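Thiamine diphosphokinase (Bacteroides thetaiotaomicron, PDB 2OMK) probably transfers a pyrophosphate group from ATP to thiamine, making the cofactor thiamine diphosphate. Local coordinates at residues I69-G80 and Y89-I100. The protein carries 1 engineered substitution. Residues are numbered along the deposited sequence; the frame is centred on the assembly and turned at random. Where two conformers were deposited one is given.
Sequences ISRGHTPDVIIG and YKKRFSSIILQI
Ile69, in the last turn of helix 65-70, lies between two aromatic rings and a guanidinium of helix 87-93. With CG1 anti to the carbonyl carbon (chi1 -62°), its CG2 is left anti to the backbone N and sits over the centre of the Tyr89 ring in a CH-pi contact, 3.5 Å from the centroid, while its CD1 meets Phe93 CD1 at 3.6 Å. A branched isoleucine suits this place because its two arms can reach different groups, CG2 the Tyr89 ring and Arg92, CD1 mainly Phe93. Phe93 takes Pro75 CD over one face, and its CB touches Ile78 CD1, joining the helix packing to the sheet. Were Tyr89 an alanine, Ile69 CG2 would probably lose the ring face it rests on, with a gap opening there, and Ser70 its cover by the phenol OH.

Beyond this closely packed apolar cluster, the strands pair in parallel: Ile78 N donates to Ile96 O at 2.9 Å, almost straight at 179°, and Ile78 O accepts from Leu98 N. Gly80, whose positive phi favours glycine, donates its N to Leu98 O.

The margin at Arg92 is looser and watery. Arg92 lays its guanidinium face over Ile69 CG2, yet reaches Ile69 O only through two waters at its edge. Strand 77-79, helix 87-93 and strand 97-98 form a beta-alpha-beta crossover at the border of the parallel part of the sheet, within the thiamin pyrophosphokinase catalytic domain.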
loop_
_atom_site.group_PDB
_atom_site.type_symbol
_atom_site.label_atom_id
_atom_site.label_comp_id
_atom_site.label_asym_id
_atom_site.label_seq_id
_atom_site.Cartn_x
_atom_site.Cartn_y
_atom_site.Cartn_z
ATOM N N ILE A 69 -20.958 -4.365 12.562
ATOM C CA ILE A 69 -22.080 -4.812 13.400
ATOM C C ILE A 69 -21.895 -4.446 14.882
ATOM O O ILE A 69 -22.832 -3.978 15.536
ATOM C CB ILE A 69 -22.305 -6.328 13.244
ATOM C CG1 ILE A 69 -22.675 -6.659 11.792
ATOM C CG2 ILE A 69 -23.402 -6.807 14.213
ATOM C CD1 ILE A 69 -22.571 -8.144 11.438
ATOM N N SER A 70 -20.684 -4.650 15.393
ATOM C CA SER A 70 -20.364 -4.357 16.795
ATOM C C SER A 70 -20.545 -2.877 17.151
ATOM O O SER A 70 -20.810 -2.542 18.305
ATOM C CB SER A 70 -18.944 -4.804 17.121
ATOM O OG SER A 70 -18.005 -3.870 16.618
ATOM N N ARG A 71 -20.388 -2.002 16.156
ATOM C CA ARG A 71 -20.584 -0.563 16.334
ATOM C C ARG A 71 -22.050 -0.174 16.147
ATOM O O ARG A 71 -22.404 1.010 16.166
ATOM C CB ARG A 71 -19.671 0.236 15.388
ATOM C CG ARG A 71 -18.185 0.124 15.735
ATOM C CD ARG A 71 -17.329 0.903 14.745
ATOM N NE ARG A 71 -15.946 1.070 15.193
ATOM C CZ ARG A 71 -15.518 2.057 15.984
ATOM N NH1 ARG A 71 -16.365 2.975 16.453
ATOM N NH2 ARG A 71 -14.236 2.122 16.322
ATOM N N GLY A 72 -22.900 -1.184 15.965
ATOM C CA GLY A 72 -24.343 -0.985 15.925
ATOM C C GLY A 72 -24.919 -0.763 14.545
ATOM O O GLY A 72 -26.088 -0.402 14.407
ATOM N N HIS A 73 -24.101 -0.985 13.520
ATOM C CA HIS A 73 -24.533 -0.753 12.156
ATOM C C HIS A 73 -25.036 -2.047 11.523
ATOM O O HIS A 73 -24.712 -3.153 11.985
ATOM C CB HIS A 73 -23.417 -0.101 11.335
ATOM C CG HIS A 73 -22.821 1.107 11.993
ATOM N ND1 HIS A 73 -23.574 2.208 12.348
ATOM C CD2 HIS A 73 -21.551 1.380 12.374
ATOM C CE1 HIS A 73 -22.789 3.109 12.914
ATOM N NE2 HIS A 73 -21.559 2.628 12.948
ATOM N N THR A 74 -25.783 -1.884 10.436
ATOM C CA THR A 74 -26.485 -2.975 9.777
ATOM C C THR A 74 -26.014 -3.123 8.326
ATOM O O THR A 74 -26.334 -2.279 7.488
ATOM C CB THR A 74 -28.011 -2.716 9.822
ATOM O OG1 THR A 74 -28.415 -2.508 11.182
ATOM C CG2 THR A 74 -28.798 -3.886 9.231
ATOM N N PRO A 75 -25.248 -4.195 8.023
ATOM C CA PRO A 75 -24.824 -4.412 6.636
ATOM C C PRO A 75 -26.038 -4.691 5.760
ATOM O O PRO A 75 -27.029 -5.236 6.239
ATOM C CB PRO A 75 -23.958 -5.680 6.703
ATOM C CG PRO A 75 -23.685 -5.940 8.140
ATOM C CD PRO A 75 -24.744 -5.243 8.936
ATOM N N ASP A 76 -25.965 -4.297 4.497
ATOM C CA ASP A 76 -27.004 -4.640 3.532
ATOM C C ASP A 76 -26.697 -5.967 2.850
ATOM O O ASP A 76 -27.607 -6.747 2.532
ATOM C CB ASP A 76 -27.161 -3.508 2.530
ATOM C CG ASP A 76 -27.671 -2.239 3.184
ATOM O OD1 ASP A 76 -28.887 -2.181 3.493
ATOM O OD2 ASP A 76 -26.861 -1.311 3.402
ATOM N N VAL A 77 -25.404 -6.211 2.641
ATOM C CA VAL A 77 -24.900 -7.438 2.042
ATOM C C VAL A 77 -23.589 -7.801 2.737
ATOM O O VAL A 77 -22.789 -6.914 3.087
ATOM C CB VAL A 77 -24.641 -7.260 0.502
ATOM C CG1 VAL A 77 -24.092 -8.554 -0.131
ATOM C CG2 VAL A 77 -25.909 -6.831 -0.224
ATOM N N ILE A 78 -23.363 -9.094 2.946
ATOM C CA ILE A 78 -22.055 -9.573 3.389
ATOM C C ILE A 78 -21.507 -10.494 2.312
ATOM O O ILE A 78 -22.169 -11.446 1.915
ATOM C CB ILE A 78 -22.111 -10.307 4.754
ATOM C CG1 ILE A 78 -22.637 -9.371 5.845
ATOM C CG2 ILE A 78 -20.733 -10.860 5.143
ATOM C CD1 ILE A 78 -22.925 -10.081 7.161
ATOM N N ILE A 79 -20.300 -10.203 1.845
ATOM C CA ILE A 79 -19.687 -10.990 0.779
ATOM C C ILE A 79 -18.715 -11.994 1.371
ATOM O O ILE A 79 -17.950 -11.663 2.279
ATOM C CB ILE A 79 -18.941 -10.088 -0.251
ATOM C CG1 ILE A 79 -19.888 -9.057 -0.858
ATOM C CG2 ILE A 79 -18.256 -10.933 -1.343
ATOM C CD1 ILE A 79 -20.860 -9.588 -1.894
ATOM N N GLY A 80 -18.766 -13.221 0.864
ATOM C CA GLY A 80 -17.751 -14.222 1.174
ATOM C C GLY A 80 -18.120 -15.202 2.267
ATOM O O GLY A 80 -19.281 -15.594 2.407
ATOM N N TYR A 89 -23.355 -13.116 14.873
ATOM C CA TYR A 89 -23.519 -12.239 13.709
ATOM C C TYR A 89 -23.921 -13.017 12.466
ATOM O O TYR A 89 -24.768 -12.562 11.695
ATOM C CB TYR A 89 -22.247 -11.427 13.450
ATOM C CG TYR A 89 -21.914 -10.435 14.546
ATOM C CD1 TYR A 89 -22.852 -10.101 15.529
ATOM C CD2 TYR A 89 -20.672 -9.794 14.580
ATOM C CE1 TYR A 89 -22.557 -9.182 16.528
ATOM C CE2 TYR A 89 -20.370 -8.868 15.575
ATOM C CZ TYR A 89 -21.319 -8.570 16.546
ATOM O OH TYR A 89 -21.039 -7.661 17.537
ATOM N N LYS A 90 -23.306 -14.184 12.281
ATOM C CA LYS A 90 -23.673 -15.096 11.198
ATOM C C LYS A 90 -25.143 -15.483 11.312
ATOM O O LYS A 90 -25.865 -15.512 10.317
ATOM C CB LYS A 90 -22.801 -16.356 11.224
ATOM C CG LYS A 90 -23.025 -17.270 10.036
ATOM C CD LYS A 90 -22.323 -18.602 10.204
ATOM C CE LYS A 90 -22.590 -19.501 9.007
ATOM N NZ LYS A 90 -21.818 -20.773 9.080
ATOM N N LYS A 91 -25.575 -15.762 12.536
ATOM C CA LYS A 91 -26.969 -16.111 12.803
ATOM C C LYS A 91 -27.914 -14.933 12.537
ATOM O O LYS A 91 -28.965 -15.098 11.914
ATOM C CB LYS A 91 -27.126 -16.607 14.243
ATOM C CG LYS A 91 -28.485 -17.235 14.504
ATOM C CD LYS A 91 -28.653 -17.657 15.947
ATOM C CE LYS A 91 -30.077 -18.135 16.175
ATOM N NZ LYS A 91 -30.357 -18.380 17.619
ATOM N N ARG A 92 -27.528 -13.747 12.998
ATOM C CA ARG A 92 -28.307 -12.531 12.757
ATOM C C ARG A 92 -28.428 -12.167 11.274
ATOM O O ARG A 92 -29.440 -11.601 10.856
ATOM C CB ARG A 92 -27.714 -11.350 13.535
ATOM C CG ARG A 92 -28.127 -11.274 15.004
ATOM C CD ARG A 92 -27.369 -10.185 15.761
ATOM N NE ARG A 92 -27.598 -8.850 15.217
ATOM C CZ ARG A 92 -26.923 -7.759 15.573
ATOM N NH1 ARG A 92 -25.956 -7.832 16.483
ATOM N NH2 ARG A 92 -27.208 -6.592 15.007
ATOM N N PHE A 93 -27.406 -12.492 10.482
ATOM C CA PHE A 93 -27.338 -12.005 9.096
ATOM C C PHE A 93 -27.160 -13.085 8.020
ATOM O O PHE A 93 -26.720 -12.792 6.902
ATOM C CB PHE A 93 -26.249 -10.923 8.973
ATOM C CG PHE A 93 -26.557 -9.672 9.738
ATOM C CD1 PHE A 93 -25.934 -9.414 10.950
ATOM C CD2 PHE A 93 -27.480 -8.754 9.250
ATOM C CE1 PHE A 93 -26.225 -8.252 11.668
ATOM C CE2 PHE A 93 -27.776 -7.595 9.954
ATOM C CZ PHE A 93 -27.143 -7.342 11.168
ATOM N N SER A 94 -27.537 -14.324 8.336
ATOM C CA SER A 94 -27.289 -15.444 7.426
ATOM C C SER A 94 -27.891 -15.229 6.042
ATOM O O SER A 94 -27.304 -15.646 5.038
ATOM C CB SER A 94 -27.805 -16.759 8.021
ATOM O OG SER A 94 -29.218 -16.745 8.104
ATOM N N SER A 95 -29.046 -14.570 5.993
ATOM C CA SER A 95 -29.796 -14.421 4.749
ATOM C C SER A 95 -29.234 -13.355 3.796
ATOM O O SER A 95 -29.666 -13.265 2.645
ATOM C CB SER A 95 -31.285 -14.163 5.040
ATOM O OG SER A 95 -31.473 -12.974 5.791
ATOM N N ILE A 96 -28.279 -12.556 4.270
ATOM C CA ILE A 96 -27.644 -11.541 3.412
ATOM C C ILE A 96 -26.182 -11.864 3.079
ATOM O O ILE A 96 -25.472 -11.027 2.518
ATOM C CB ILE A 96 -27.758 -10.101 3.987
ATOM C CG1 ILE A 96 -27.038 -9.982 5.341
ATOM C CG2 ILE A 96 -29.221 -9.650 4.048
ATOM C CD1 ILE A 96 -26.637 -8.551 5.716
ATOM N N ILE A 97 -25.740 -13.068 3.433
ATOM C CA ILE A 97 -24.407 -13.551 3.066
ATOM C C ILE A 97 -24.488 -14.137 1.663
ATOM O O ILE A 97 -25.200 -15.126 1.431
ATOM C CB ILE A 97 -23.876 -14.606 4.055
ATOM C CG1 ILE A 97 -23.803 -14.024 5.472
ATOM C CG2 ILE A 97 -22.505 -15.125 3.612
ATOM C CD1 ILE A 97 -23.622 -15.066 6.566
ATOM N N LEU A 98 -23.696 -13.586 0.746
ATOM C CA LEU A 98 -23.666 -14.081 -0.630
ATOM C C LEU A 98 -22.278 -14.553 -1.085
ATOM O O LEU A 98 -21.281 -13.845 -0.926
ATOM C CB LEU A 98 -24.208 -13.017 -1.596
ATOM C CG LEU A 98 -25.468 -12.228 -1.220
ATOM C CD1 LEU A 98 -25.717 -11.131 -2.237
ATOM C CD2 LEU A 98 -26.698 -13.129 -1.087
ATOM N N GLN A 99 -22.233 -15.763 -1.637
ATOM C CA GLN A 99 -21.056 -16.280 -2.328
ATOM C C GLN A 99 -21.292 -16.101 -3.828
ATOM O O GLN A 99 -21.836 -16.982 -4.505
ATOM C CB GLN A 99 -20.844 -17.762 -1.997
ATOM C CG GLN A 99 -19.564 -18.371 -2.566
ATOM C CD GLN A 99 -18.338 -18.135 -1.702
ATOM O OE1 GLN A 99 -18.440 -17.803 -0.515
ATOM N NE2 GLN A 99 -17.163 -18.319 -2.294
ATOM N N ILE A 100 -20.890 -14.951 -4.345
ATOM C CA ILE A 100 -21.194 -14.598 -5.724
ATOM C C ILE A 100 -20.476 -15.511 -6.712
ATOM O O ILE A 100 -20.989 -15.776 -7.799
ATOM C CB ILE A 100 -20.854 -13.120 -6.034
ATOM C CG1 ILE A 100 -21.154 -12.210 -4.830
ATOM C CG2 ILE A 100 -21.593 -12.656 -7.308
ATOM C CD1 ILE A 100 -22.637 -11.976 -4.537
HETATM O O HOH W 1 -25.662 -4.080 14.843
HETATM O O HOH W 2 -24.695 -5.245 17.218
HETATM O O HOH W 3 -20.624 -17.363 1.242
#